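Long-range contacts in DNA polymerase II large subunit (Pyrococcus horikoshii, PDB 7OEC), which forms an intein that probably cuts itself out of the DNA polymerase II precursor by protein splicing and joins the flanking segments: residues D8-V13 and I160-I165; N3-D8 and V22-L27; F82-G87 and V133-I138; H96-Y101 and N118-I123; T76-R81 and F140-E145. The protein carries 2 engineered substitutions. All blocks are in the same frame, centred on the assembly; numbering follows the deposited sequence.

Contact 1: D8-V13 and I160-I165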
# COMPACT_ATOMS: atom_id res chain seq x y z
N ASP A 8 8.78 -4.70 -4.40
CA ASP A 8 8.00 -5.70 -5.13
C ASP A 8 6.52 -5.70 -4.77
O ASP A 8 5.76 -6.47 -5.35
CB ASP A 8 8.62 -7.10 -4.98
CG ASP A 8 8.56 -7.66 -3.57
OD1 ASP A 8 8.03 -6.99 -2.67
OD2 ASP A 8 9.07 -8.80 -3.36
N THR A 9 6.09 -4.81 -3.89
CA THR A 9 4.68 -4.66 -3.59
C THR A 9 3.96 -4.17 -4.84
O THR A 9 4.43 -3.25 -5.51
CB THR A 9 4.52 -3.61 -2.50
OG1 THR A 9 5.22 -3.98 -1.31
CG2 THR A 9 3.07 -3.38 -2.13
N ARG A 10 2.81 -4.77 -5.13
CA ARG A 10 2.04 -4.36 -6.28
C ARG A 10 0.98 -3.37 -5.84
O ARG A 10 0.45 -3.46 -4.73
CB ARG A 10 1.37 -5.56 -6.97
CG ARG A 10 2.34 -6.40 -7.80
CD ARG A 10 3.18 -7.31 -6.95
NE ARG A 10 2.39 -8.31 -6.21
CZ ARG A 10 2.75 -8.82 -5.03
NH1 ARG A 10 3.90 -8.42 -4.42
NH2 ARG A 10 1.94 -9.71 -4.44
N ILE A 11 0.70 -2.41 -6.71
CA ILE A 11 -0.31 -1.41 -6.43
C ILE A 11 -1.25 -1.22 -7.62
O ILE A 11 -0.83 -1.26 -8.79
CB ILE A 11 0.35 -0.08 -6.03
CG1 ILE A 11 -0.69 0.91 -5.54
CG2 ILE A 11 1.20 0.40 -7.12
CD1 ILE A 11 -0.08 2.07 -4.78
N LEU A 12 -2.55 -1.06 -7.32
CA LEU A 12 -3.57 -0.90 -8.34
C LEU A 12 -3.65 0.56 -8.78
O LEU A 12 -3.88 1.47 -7.97
CB LEU A 12 -4.91 -1.33 -7.79
CG LEU A 12 -6.09 -1.39 -8.76
CD1 LEU A 12 -5.83 -2.38 -9.89
CD2 LEU A 12 -7.39 -1.70 -8.02
N VAL A 13 -3.42 0.77 -10.08
CA VAL A 13 -3.39 2.08 -10.69
C VAL A 13 -4.23 2.05 -11.96
O VAL A 13 -4.66 1.00 -12.44
CB VAL A 13 -1.95 2.53 -11.02
CG1 VAL A 13 -1.15 2.72 -9.71
CG2 VAL A 13 -1.23 1.59 -11.96
N ILE A 160 -4.54 0.17 -2.73
CA ILE A 160 -5.00 -1.21 -2.90
C ILE A 160 -3.82 -2.01 -3.42
O ILE A 160 -3.35 -1.78 -4.54
CB ILE A 160 -6.23 -1.27 -3.81
CG1 ILE A 160 -7.34 -0.41 -3.16
CG2 ILE A 160 -6.66 -2.71 -3.98
CD1 ILE A 160 -8.54 -0.26 -3.96
N ILE A 161 -3.30 -2.92 -2.60
CA ILE A 161 -2.00 -3.52 -2.88
C ILE A 161 -2.08 -5.04 -2.99
O ILE A 161 -2.99 -5.69 -2.49
CB ILE A 161 -0.94 -3.13 -1.84
CG1 ILE A 161 -1.28 -3.63 -0.46
CG2 ILE A 161 -0.67 -1.60 -1.93
CD1 ILE A 161 -0.10 -3.52 0.51
N ASN A 162 -1.11 -5.59 -3.69
CA ASN A 162 -0.97 -7.03 -3.83
C ASN A 162 -2.32 -7.61 -4.26
O ASN A 162 -2.87 -7.15 -5.26
CB ASN A 162 -0.35 -7.63 -2.59
CG ASN A 162 1.07 -7.16 -2.39
OD1 ASN A 162 1.65 -6.54 -3.27
ND2 ASN A 162 1.62 -7.42 -1.22
N GLU A 163 -2.83 -8.64 -3.57
CA GLU A 163 -4.09 -9.27 -3.94
C GLU A 163 -5.25 -8.45 -3.39
O GLU A 163 -6.02 -8.89 -2.53
CB GLU A 163 -4.13 -10.71 -3.44
CG GLU A 163 -2.93 -11.53 -3.93
CD GLU A 163 -1.76 -11.64 -2.92
OE1 GLU A 163 -1.66 -10.81 -2.00
OE2 GLU A 163 -0.94 -12.61 -3.06
N ASN A 164 -5.36 -7.23 -3.91
CA ASN A 164 -6.55 -6.39 -3.73
C ASN A 164 -6.78 -5.99 -2.26
O ASN A 164 -7.91 -5.76 -1.83
CB ASN A 164 -7.80 -7.06 -4.33
CG ASN A 164 -7.71 -7.29 -5.83
OD1 ASN A 164 -6.68 -7.16 -6.47
ND2 ASN A 164 -8.81 -7.64 -6.38
N ILE A 165 -5.68 -5.76 -1.53
CA ILE A 165 -5.71 -5.47 -0.10
C ILE A 165 -5.81 -3.97 0.13
O ILE A 165 -4.97 -3.21 -0.34
CB ILE A 165 -4.45 -6.04 0.57
CG1 ILE A 165 -4.48 -7.56 0.53
CG2 ILE A 165 -4.34 -5.53 1.99
CD1 ILE A 165 -3.10 -8.18 0.63
O HOH W 1 4.12 -6.31 0.04
O HOH W 2 1.59 -10.89 -2.08
O HOH W 3 -3.94 1.51 -5.15

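Contact 2: N3-D8 and V22-L27. Engineered in segment 3-8: Ala-4 (natural residue Cys).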
# COMPACT_ATOMS: atom_id res chain seq x y z
N ASN A 3 7.97 5.58 6.69
CA ASN A 3 7.10 4.44 6.47
C ASN A 3 7.12 4.08 4.99
O ASN A 3 7.13 4.97 4.14
CB ASN A 3 5.68 4.77 6.89
CG ASN A 3 5.56 5.03 8.37
OD1 ASN A 3 6.32 4.50 9.20
ND2 ASN A 3 4.59 5.85 8.72
N ALA A 4 7.19 2.78 4.69
CA ALA A 4 7.38 2.40 3.29
C ALA A 4 6.97 0.94 3.09
O ALA A 4 6.65 0.22 4.03
CB ALA A 4 8.84 2.62 2.87
N PHE A 5 7.01 0.50 1.84
CA PHE A 5 6.78 -0.86 1.42
C PHE A 5 8.00 -1.36 0.65
O PHE A 5 8.75 -0.58 0.05
CB PHE A 5 5.62 -0.88 0.41
CG PHE A 5 4.31 -0.37 0.89
CD1 PHE A 5 3.47 -1.18 1.59
CD2 PHE A 5 3.87 0.87 0.56
CE1 PHE A 5 2.23 -0.76 1.99
CE2 PHE A 5 2.63 1.27 0.91
CZ PHE A 5 1.80 0.46 1.62
N PRO A 6 8.16 -2.67 0.57
CA PRO A 6 9.15 -3.22 -0.35
C PRO A 6 8.78 -2.92 -1.80
O PRO A 6 7.61 -2.83 -2.16
CB PRO A 6 9.10 -4.73 -0.07
CG PRO A 6 7.91 -4.96 0.70
CD PRO A 6 7.42 -3.70 1.30
N GLY A 7 9.81 -2.77 -2.63
CA GLY A 7 9.60 -2.42 -4.02
C GLY A 7 8.80 -3.44 -4.82
O GLY A 7 8.22 -3.06 -5.83
N ASP A 8 8.78 -4.70 -4.40
CA ASP A 8 8.00 -5.70 -5.13
C ASP A 8 6.52 -5.70 -4.77
O ASP A 8 5.76 -6.47 -5.35
CB ASP A 8 8.62 -7.10 -4.98
CG ASP A 8 8.56 -7.66 -3.57
OD1 ASP A 8 8.03 -6.99 -2.67
OD2 ASP A 8 9.07 -8.80 -3.36
N VAL A 22 1.03 -2.40 -10.90
CA VAL A 22 2.46 -2.25 -11.13
C VAL A 22 3.16 -2.41 -9.80
O VAL A 22 2.57 -2.19 -8.75
CB VAL A 22 2.82 -0.89 -11.75
CG1 VAL A 22 2.17 -0.72 -13.10
CG2 VAL A 22 2.40 0.22 -10.86
N THR A 23 4.43 -2.81 -9.82
CA THR A 23 5.12 -2.82 -8.54
C THR A 23 5.47 -1.39 -8.14
O THR A 23 5.49 -0.48 -8.97
CB THR A 23 6.42 -3.62 -8.60
OG1 THR A 23 7.30 -2.99 -9.51
CG2 THR A 23 6.18 -5.08 -8.98
N LEU A 24 5.76 -1.20 -6.86
CA LEU A 24 6.15 0.13 -6.42
C LEU A 24 7.46 0.57 -7.07
O LEU A 24 7.65 1.74 -7.37
CB LEU A 24 6.27 0.16 -4.91
CG LEU A 24 4.99 0.36 -4.15
CD1 LEU A 24 5.25 0.27 -2.72
CD2 LEU A 24 4.49 1.71 -4.43
N LYS A 25 8.39 -0.36 -7.25
CA LYS A 25 9.60 -0.02 -7.99
C LYS A 25 9.29 0.45 -9.43
O LYS A 25 9.84 1.45 -9.91
CB LYS A 25 10.58 -1.18 -7.95
CG LYS A 25 11.92 -0.84 -8.61
CD LYS A 25 12.92 -1.96 -8.42
CE LYS A 25 13.98 -1.90 -9.52
NZ LYS A 25 14.73 -3.23 -9.70
N GLU A 26 8.39 -0.27 -10.13
CA GLU A 26 7.97 0.14 -11.47
C GLU A 26 7.26 1.49 -11.43
O GLU A 26 7.46 2.35 -12.30
CB GLU A 26 7.03 -0.89 -12.10
CG GLU A 26 7.68 -2.19 -12.44
CD GLU A 26 6.66 -3.23 -12.96
OE1 GLU A 26 5.47 -3.34 -12.47
OE2 GLU A 26 7.09 -3.97 -13.86
N LEU A 27 6.43 1.68 -10.41
CA LEU A 27 5.74 2.96 -10.26
C LEU A 27 6.75 4.10 -10.12
O LEU A 27 6.62 5.14 -10.77
CB LEU A 27 4.79 2.92 -9.06
CG LEU A 27 3.97 4.19 -8.79
CD1 LEU A 27 3.03 4.38 -9.96
CD2 LEU A 27 3.23 4.09 -7.51

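Contact 3: F82-G87 and V133-I138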
# COMPACT_ATOMS: atom_id res chain seq x y z
N PHE A 82 2.39 -9.82 6.75
CA PHE A 82 1.09 -10.32 7.14
C PHE A 82 0.63 -11.34 6.13
O PHE A 82 0.56 -11.04 4.93
CB PHE A 82 0.11 -9.15 7.15
CG PHE A 82 0.51 -8.07 8.08
CD1 PHE A 82 0.32 -8.22 9.44
CD2 PHE A 82 1.12 -6.94 7.61
CE1 PHE A 82 0.72 -7.28 10.32
CE2 PHE A 82 1.48 -5.91 8.48
CZ PHE A 82 1.28 -6.08 9.85
N GLU A 83 0.33 -12.54 6.60
CA GLU A 83 -0.24 -13.59 5.79
C GLU A 83 -1.68 -13.67 6.19
O GLU A 83 -1.99 -13.81 7.38
CB GLU A 83 0.47 -14.92 6.07
CG GLU A 83 1.98 -14.72 5.81
CD GLU A 83 2.83 -15.94 6.04
OE1 GLU A 83 2.25 -16.97 6.46
OE2 GLU A 83 4.07 -15.87 5.79
N LEU A 84 -2.54 -13.66 5.19
CA LEU A 84 -3.97 -13.59 5.37
C LEU A 84 -4.67 -14.90 5.05
O LEU A 84 -4.19 -15.76 4.29
CB LEU A 84 -4.52 -12.48 4.47
CG LEU A 84 -3.77 -11.12 4.59
CD1 LEU A 84 -4.47 -10.04 3.78
CD2 LEU A 84 -3.69 -10.67 6.03
N GLU A 85 -5.85 -15.03 5.65
CA GLU A 85 -6.77 -16.07 5.28
C GLU A 85 -6.96 -15.98 3.77
O GLU A 85 -7.08 -14.89 3.19
CB GLU A 85 -8.08 -15.82 6.04
CG GLU A 85 -9.17 -16.76 5.83
CD GLU A 85 -10.49 -16.31 6.50
OE1 GLU A 85 -10.63 -15.16 7.04
OE2 GLU A 85 -11.40 -17.17 6.50
N LEU A 86 -6.95 -17.13 3.13
CA LEU A 86 -7.06 -17.33 1.68
C LEU A 86 -5.74 -17.14 0.94
O LEU A 86 -5.70 -17.37 -0.28
CB LEU A 86 -8.20 -16.58 0.98
CG LEU A 86 -9.55 -16.70 1.69
CD1 LEU A 86 -10.54 -15.96 0.86
CD2 LEU A 86 -10.00 -18.10 1.86
N GLY A 87 -4.65 -16.84 1.64
CA GLY A 87 -3.33 -17.00 1.07
C GLY A 87 -2.66 -15.74 0.57
O GLY A 87 -1.50 -15.82 0.11
N VAL A 133 -10.97 -10.69 5.37
CA VAL A 133 -10.06 -11.81 5.58
C VAL A 133 -9.28 -11.60 6.86
O VAL A 133 -8.80 -10.49 7.14
CB VAL A 133 -9.09 -12.07 4.39
CG1 VAL A 133 -9.85 -12.50 3.14
CG2 VAL A 133 -8.20 -10.90 4.13
N ALA A 134 -9.10 -12.65 7.63
CA ALA A 134 -8.35 -12.52 8.87
C ALA A 134 -6.84 -12.63 8.66
O ALA A 134 -6.35 -13.34 7.78
CB ALA A 134 -8.81 -13.62 9.83
N VAL A 135 -6.08 -11.90 9.50
CA VAL A 135 -4.64 -12.11 9.59
C VAL A 135 -4.40 -13.46 10.24
O VAL A 135 -4.85 -13.71 11.36
CB VAL A 135 -3.96 -10.99 10.40
CG1 VAL A 135 -2.47 -11.25 10.54
CG2 VAL A 135 -4.16 -9.63 9.74
N LYS A 136 -3.65 -14.32 9.54
CA LYS A 136 -3.40 -15.68 10.00
C LYS A 136 -2.01 -15.82 10.61
O LYS A 136 -1.84 -16.54 11.61
CB LYS A 136 -3.59 -16.67 8.84
CG LYS A 136 -3.39 -18.15 9.24
CD LYS A 136 -3.64 -19.13 8.07
CE LYS A 136 -2.66 -18.88 6.89
NZ LYS A 136 -1.17 -18.86 7.26
N LYS A 137 -1.05 -15.07 10.09
CA LYS A 137 0.31 -15.18 10.59
C LYS A 137 1.03 -13.86 10.38
O LYS A 137 0.82 -13.20 9.38
CB LYS A 137 1.10 -16.27 9.88
CG LYS A 137 2.41 -16.56 10.57
CD LYS A 137 3.17 -17.69 9.87
CE LYS A 137 4.49 -18.05 10.59
NZ LYS A 137 4.29 -19.00 11.76
N ILE A 138 1.89 -13.50 11.32
CA ILE A 138 2.67 -12.29 11.25
C ILE A 138 4.13 -12.66 11.44
O ILE A 138 4.47 -13.42 12.35
CB ILE A 138 2.24 -11.28 12.31
CG1 ILE A 138 0.75 -11.03 12.14
CG2 ILE A 138 3.04 -9.97 12.18
CD1 ILE A 138 0.22 -10.04 13.15

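Contact 4: H96-Y101 and N118-I123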
# COMPACT_ATOMS: atom_id res chain seq x y z
N HIS A 96 4.63 1.28 9.88
CA HIS A 96 3.76 1.74 8.83
C HIS A 96 2.32 1.63 9.29
O HIS A 96 1.93 0.59 9.84
CB HIS A 96 3.91 0.79 7.63
CG HIS A 96 3.40 1.35 6.33
ND1 HIS A 96 2.06 1.47 6.02
CD2 HIS A 96 4.08 1.83 5.26
CE1 HIS A 96 1.94 1.99 4.81
NE2 HIS A 96 3.15 2.22 4.33
N PRO A 97 1.48 2.61 9.02
CA PRO A 97 0.05 2.44 9.31
C PRO A 97 -0.56 1.32 8.49
O PRO A 97 -0.32 1.19 7.28
CB PRO A 97 -0.56 3.78 8.94
CG PRO A 97 0.47 4.48 8.18
CD PRO A 97 1.79 3.95 8.50
N VAL A 98 -1.42 0.54 9.14
CA VAL A 98 -2.15 -0.56 8.53
C VAL A 98 -3.60 -0.38 8.95
O VAL A 98 -3.89 -0.07 10.11
CB VAL A 98 -1.60 -1.91 9.04
CG1 VAL A 98 -2.45 -3.11 8.55
CG2 VAL A 98 -0.16 -2.11 8.54
N LEU A 99 -4.52 -0.60 8.01
CA LEU A 99 -5.94 -0.50 8.29
C LEU A 99 -6.52 -1.88 8.57
O LEU A 99 -6.39 -2.79 7.76
CB LEU A 99 -6.68 0.09 7.10
CG LEU A 99 -6.21 1.48 6.76
CD1 LEU A 99 -7.01 2.00 5.62
CD2 LEU A 99 -6.31 2.44 7.93
N VAL A 100 -7.15 -2.02 9.72
CA VAL A 100 -7.86 -3.24 10.09
C VAL A 100 -9.32 -2.87 10.31
O VAL A 100 -9.64 -1.74 10.66
CB VAL A 100 -7.25 -3.94 11.32
CG1 VAL A 100 -5.84 -4.39 11.06
CG2 VAL A 100 -7.23 -3.05 12.47
N TYR A 101 -10.21 -3.81 10.10
CA TYR A 101 -11.63 -3.50 10.13
C TYR A 101 -12.25 -4.07 11.39
O TYR A 101 -12.21 -5.27 11.62
CB TYR A 101 -12.32 -4.08 8.93
CG TYR A 101 -13.66 -3.45 8.67
CD1 TYR A 101 -14.83 -4.13 8.95
CD2 TYR A 101 -13.75 -2.17 8.11
CE1 TYR A 101 -16.09 -3.57 8.68
CE2 TYR A 101 -14.99 -1.59 7.86
CZ TYR A 101 -16.15 -2.30 8.14
OH TYR A 101 -17.37 -1.72 7.86
N ASN A 118 -6.96 -10.12 13.46
CA ASN A 118 -7.49 -8.84 13.00
C ASN A 118 -7.99 -9.02 11.56
O ASN A 118 -7.47 -9.85 10.80
CB ASN A 118 -6.43 -7.72 13.02
CG ASN A 118 -6.06 -7.24 14.41
OD1 ASN A 118 -5.14 -6.43 14.53
ND2 ASN A 118 -6.73 -7.72 15.46
N ILE A 119 -8.97 -8.21 11.16
CA ILE A 119 -9.57 -8.31 9.83
C ILE A 119 -8.97 -7.27 8.88
O ILE A 119 -8.94 -6.08 9.20
CB ILE A 119 -11.10 -8.13 9.90
CG1 ILE A 119 -11.71 -9.23 10.79
CG2 ILE A 119 -11.74 -8.08 8.51
CD1 ILE A 119 -11.56 -10.63 10.27
N ILE A 120 -8.60 -7.72 7.68
CA ILE A 120 -8.17 -6.88 6.57
C ILE A 120 -9.26 -6.93 5.50
O ILE A 120 -9.92 -7.96 5.33
CB ILE A 120 -6.84 -7.44 6.00
CG1 ILE A 120 -5.75 -7.45 7.04
CG2 ILE A 120 -6.43 -6.73 4.74
CD1 ILE A 120 -5.28 -6.10 7.44
N ILE A 121 -9.47 -5.82 4.80
CA ILE A 121 -10.46 -5.74 3.74
C ILE A 121 -9.76 -5.94 2.41
O ILE A 121 -8.75 -5.28 2.12
CB ILE A 121 -11.22 -4.39 3.79
CG1 ILE A 121 -11.95 -4.25 5.13
CG2 ILE A 121 -12.12 -4.21 2.59
CD1 ILE A 121 -12.90 -5.35 5.43
N ILE A 122 -10.32 -6.79 1.57
CA ILE A 122 -9.92 -6.91 0.18
C ILE A 122 -11.10 -6.51 -0.70
O ILE A 122 -12.26 -6.61 -0.31
CB ILE A 122 -9.43 -8.33 -0.08
CG1 ILE A 122 -10.53 -9.30 0.17
CG2 ILE A 122 -8.12 -8.69 0.80
CD1 ILE A 122 -10.18 -10.69 -0.31
N ILE A 123 -10.80 -6.06 -1.93
CA ILE A 123 -11.82 -5.61 -2.87
C ILE A 123 -11.95 -6.61 -4.01
O ILE A 123 -10.94 -7.00 -4.62
CB ILE A 123 -11.43 -4.25 -3.47
CG1 ILE A 123 -11.24 -3.22 -2.37
CG2 ILE A 123 -12.46 -3.74 -4.38
CD1 ILE A 123 -12.44 -3.05 -1.51
O HOH W 4 -7.96 -3.34 5.34

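Contact 5: T76-R81 and F140-E145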
# COMPACT_ATOMS: atom_id res chain seq x y z
N THR A 76 15.98 0.83 6.45
CA THR A 76 16.55 0.81 7.78
C THR A 76 15.86 -0.26 8.61
O THR A 76 16.50 -1.19 9.12
CB THR A 76 16.39 2.23 8.37
OG1 THR A 76 15.01 2.56 8.48
CG2 THR A 76 17.05 3.29 7.44
N ASP A 77 14.56 -0.25 8.65
CA ASP A 77 13.97 -1.07 9.68
C ASP A 77 13.54 -2.41 9.11
O ASP A 77 13.66 -2.71 7.92
CB ASP A 77 12.92 -0.28 10.49
CG ASP A 77 11.75 0.18 9.66
OD1 ASP A 77 11.07 -0.74 9.14
OD2 ASP A 77 11.49 1.42 9.56
N HIS A 78 13.20 -3.29 10.03
CA HIS A 78 12.66 -4.57 9.64
C HIS A 78 11.34 -4.34 8.94
O HIS A 78 10.70 -3.28 9.04
CB HIS A 78 12.37 -5.40 10.88
CG HIS A 78 13.58 -5.96 11.53
ND1 HIS A 78 14.71 -5.22 11.78
CD2 HIS A 78 13.85 -7.22 11.96
CE1 HIS A 78 15.63 -5.99 12.33
NE2 HIS A 78 15.11 -7.20 12.49
N LEU A 79 10.95 -5.33 8.22
CA LEU A 79 9.61 -5.32 7.71
C LEU A 79 8.78 -6.28 8.54
O LEU A 79 9.29 -7.15 9.25
CB LEU A 79 9.61 -5.78 6.27
CG LEU A 79 10.43 -5.01 5.25
CD1 LEU A 79 10.42 -5.77 3.89
CD2 LEU A 79 9.91 -3.66 5.05
N ILE A 80 7.47 -6.11 8.43
CA ILE A 80 6.50 -7.05 8.95
C ILE A 80 5.71 -7.60 7.76
O ILE A 80 5.26 -6.84 6.90
CB ILE A 80 5.58 -6.37 9.98
CG1 ILE A 80 6.44 -5.86 11.16
CG2 ILE A 80 4.52 -7.34 10.48
CD1 ILE A 80 5.64 -5.18 12.16
N ARG A 81 5.57 -8.91 7.72
CA ARG A 81 4.77 -9.58 6.71
C ARG A 81 3.52 -10.13 7.36
O ARG A 81 3.57 -10.81 8.39
CB ARG A 81 5.58 -10.72 6.09
CG ARG A 81 4.83 -11.51 5.02
CD ARG A 81 5.73 -12.59 4.51
NE ARG A 81 5.03 -13.56 3.68
CZ ARG A 81 4.76 -13.39 2.40
NH1 ARG A 81 5.12 -12.26 1.76
NH2 ARG A 81 4.16 -14.40 1.76
N PHE A 140 8.30 -11.13 11.31
CA PHE A 140 9.26 -10.04 11.26
C PHE A 140 10.35 -10.47 10.30
O PHE A 140 10.84 -11.60 10.37
CB PHE A 140 9.89 -9.78 12.62
CG PHE A 140 9.11 -8.88 13.49
CD1 PHE A 140 8.34 -9.41 14.53
CD2 PHE A 140 9.15 -7.52 13.33
CE1 PHE A 140 7.60 -8.58 15.36
CE2 PHE A 140 8.42 -6.70 14.16
CZ PHE A 140 7.65 -7.24 15.17
N ILE A 141 10.71 -9.58 9.37
CA ILE A 141 11.62 -9.91 8.28
C ILE A 141 12.78 -8.93 8.29
O ILE A 141 12.56 -7.72 8.37
CB ILE A 141 10.86 -9.91 6.94
CG1 ILE A 141 9.83 -11.05 7.03
CG2 ILE A 141 11.82 -10.00 5.75
CD1 ILE A 141 9.04 -11.12 5.85
N GLU A 142 14.00 -9.45 8.23
CA GLU A 142 15.17 -8.58 8.19
C GLU A 142 15.12 -7.83 6.86
O GLU A 142 14.68 -8.42 5.87
CB GLU A 142 16.43 -9.43 8.24
CG GLU A 142 16.78 -9.96 9.64
CD GLU A 142 17.55 -8.96 10.48
OE1 GLU A 142 17.83 -7.84 9.99
OE2 GLU A 142 17.87 -9.28 11.64
N PRO A 143 15.50 -6.55 6.81
CA PRO A 143 15.36 -5.83 5.55
C PRO A 143 16.12 -6.56 4.46
O PRO A 143 17.32 -6.83 4.63
CB PRO A 143 15.95 -4.44 5.84
CG PRO A 143 16.86 -4.68 7.08
CD PRO A 143 16.08 -5.69 7.87
N PRO A 144 15.48 -6.89 3.35
CA PRO A 144 16.10 -7.74 2.31
C PRO A 144 16.62 -7.05 1.04
O PRO A 144 17.13 -7.74 0.13
CB PRO A 144 14.91 -8.62 1.94
CG PRO A 144 13.76 -7.69 2.05
CD PRO A 144 14.01 -6.87 3.25
N GLU A 145 16.46 -5.74 0.95
CA GLU A 145 16.88 -4.94 -0.19
C GLU A 145 17.37 -3.63 0.38
O GLU A 145 17.00 -3.26 1.50
CB GLU A 145 15.68 -4.61 -1.08
CG GLU A 145 15.00 -5.81 -1.65
CD GLU A 145 15.82 -6.46 -2.71
OE1 GLU A 145 15.40 -7.58 -3.10
OE2 GLU A 145 16.85 -5.85 -3.13

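Contact 1: D8-V13 and I160-I165
Ile-11 and Ile-161 form a single backbone bridge with CA atoms 4.5 Å apart, where strand 10-15 passes strand 158-161 at 113° between the touching runs. The meeting lies in the buried middle of a fold consistent with the all-beta HINT (Hedgehog/intein) domain, at the turn of the C-terminal hairpin 158-161/165-168. One end of the bridge is closed by Leu-12 N, which donates to Ile-160 O at 3.0 Å; at the other end Asn-162 N donates to Arg-10 O. Asn-162 answers with its side chain as well. Its OD1 accepts Arg-10 N at 2.8 Å in a nearly straight bond, and the same amide lies stacked on the Arg-10 guanidinium, the two planes 12° apart, with OD1 over the centre of the cation. The arginine chain is bent at chi2 and chi3, and NH1 is held at the edge by Asp-8 O, 2.9 Å away. The positive group over OD1 may polarise the amide oxygen. Leu-12 CB packs on Ile-160 CB at 4.2 Å. Thr-9 OG1 bonds to Pro-6 O, and Asn-162 ND2 to Ser-89 O; a water also links these two groups, donating to Thr-9 OG1 at 2.9 Å and accepting from Asn-162 ND2 at 3.0 Å.

Contact 2: N3-D8 and V22-L27
Leu-24, Gly-7 and Thr-23 carry the contact between the first residues of the intein and the start of helix 24-29. Leu-24 sends one branch inward: CD1 lies 3.4 Å from Phe-5 CB and 3.6 Å from Phe-5 CD2, the two side chains crossing obliquely. The Phe-5 ring in turn meets the ring of His-96. Gly-7, with no side chain in the way, brings its backbone against the helix end, its CA 4.6 Å from that of Lys-25. Its carbonyl O accepts Lys-25 N at 3.1 Å, in the carbonyl plane and on a lone pair, and so satisfies an N-H of the first helical turn. Thr-23 CB touches the same oxygen at 3.4 Å. Nearby is Ala-4, engineered in place of the natural cysteine, the residue that probably starts splicing in such inteins. Thr-23 OG1 stands between its backbone N and carbonyl carbon (chi1 63°), where it accepts Glu-26 N at 3.0 Å, while Glu-26 OE1 takes Thr-23 N at 2.9 Å: the reciprocal pair of a capping box at a helix N-terminus.

Contact 3: F82-G87 and V133-I138
Glu-83 faces both Lys-136 and Lys-137 in a classic beta bulge between strands 79-84 and 130-141, the two inner strands of a four-stranded antiparallel sheet. Its carbonyl O accepts two donors, Lys-136 N at 2.8 Å and Lys-137 N at 3.1 Å, while its own N donates to Lys-137 O. The bulge shifts the register by one residue, and the strand directions lie 132° apart. The tightly packed side is apolar. Phe-82 and Ile-138, a non-hydrogen-bonded pair, lie side by side and point the same way, CD1 of the ring 3.9 Å from Ile-138 CG1, while Val-135 CG1 comes in at the ring edge. Leu-84 splits its branches: CD1 reaches Val-133 CG2 at 3.8 Å, the side chains crossing at about a right angle, and CD2 reaches Val-135 CG2 at 3.9 Å. Phe-90 and Ile-120 continue this packing into the flanking strands.

Charges occupy the looser, solvent-facing side. The salt bridge from Glu-83 OE1 to Lys-136 NZ is long at 4.0 Å, and OE2 has a second partner in Arg-81. Beyond the bulge Glu-85 N donates to Ala-134 O, and residues Leu-84 to Gly-87 form a type II turn. The extended Glu-85 side chain, CG anti to the backbone N (chi1 -179°), reaches strand 130-141, where OE1 accepts Ala-134 N at 3.0 Å on its anti lone pair.

Contact 4: H96-Y101 and N118-I123
Tyr-101 leans on Ile-121, the two side chains crossing obliquely, with CB and CG of the tyrosine each 3.8 Å from Ile-121 CD1. CG stands anti to the backbone N (chi1 -162°), and the outer part of the ring leads away from the contact to meet Phe-106 edge-to-face. Ile-120 CD1 reaches strand 97-102, 4.0 Å from Val-100 CG1 and 3.5 Å from Leu-99 O. Val-100 CG1 also touches Asn-118 CB at 3.9 Å, while Asn-118 OD1 is held by Arg-115 N and Lys-109 NZ. The strands run 99° apart, so backbone pairing is brief: Tyr-101 N donates to Ile-119 O at 2.8 Å, and a water joins Leu-99 O to Ile-121 N. The first strand follows His-96, which is consistent with the histidine of the TxxH motif of intein block B. Strand 97-102 is hairpin-paired with 105-110, whereas 119-123 is an outer strand of the four-stranded sheet, bonded along one edge to 130-141 and through Ile-121 to Val-166 of strand 165-168.

Contact 5: T76-R81 and F140-E145
Leu-79 and Ile-141 form the antiparallel hydrogen-bonded pair with which strand 79-84 meets the end of strand 130-141. Leu-79 N donates to Ile-141 O at 2.9 Å, and Ile-141 N returns the bond to Leu-79 O at 2.8 Å. Ile-141 reaches past its partner: CG1 is anti to the carbonyl carbon (chi1 -65°), and CD1 beyond it comes to 3.5 Å from Arg-81 CB. Arg-81 NH1 makes a salt bridge to Glu-91 of strand 89-93, and NE one to Glu-83 of its own strand.

This is the outer end of the four-stranded antiparallel sheet of the intein fold, and here the pairing gives way to loops. Pro-143 packs on residues 76-78 and Pro-144 on Leu-79. Pro-144 CD meets Leu-79 CD1 at 3.8 Å, the side chains crossing at about a right angle. Pro-143 CD lies over one face of the His-78 ring, 4.1 Å above its plane and offset toward the rim, and Pro-143 CB touches Asp-77 O at 3.5 Å. Glu-142 lies beside His-78 and points the same way, its carboxylate turned 45° from the ring plane, with OE2 3.6 Å from His-78 NE2. On the face opposite Leu-79 and Ile-141, Ile-80 CG1 lies near the Phe-140 ring, a detail left doubtful by a second conformer of that phenylalanine.

Contacts 1 and 4 are buried, contacts 2 and 3 partly so, and contact 5 lies at the surface. Contacts 3 and 5 are successive lengths of the same strand pair, 79-84 with 130-141: the former is interrupted by a bulge and lined by charges on one side, the latter ends in proline-rich loop packing. Contact 4 takes the outer strand of that sheet, 119-123, and joins it to the separate hairpin strand 97-102. Contacts 1 and 2 share Asp-8 and the sheet holding strands 10-15 and 18-23, yet differ in chemistry, one relying on a stacked arginine and amide, the other on a helix N-terminus. Asn-164 ND2 in contact 1 bonds to Ile-123 O in contact 4, and Ile-165 in contact 1 packs on Leu-84 in contact 3.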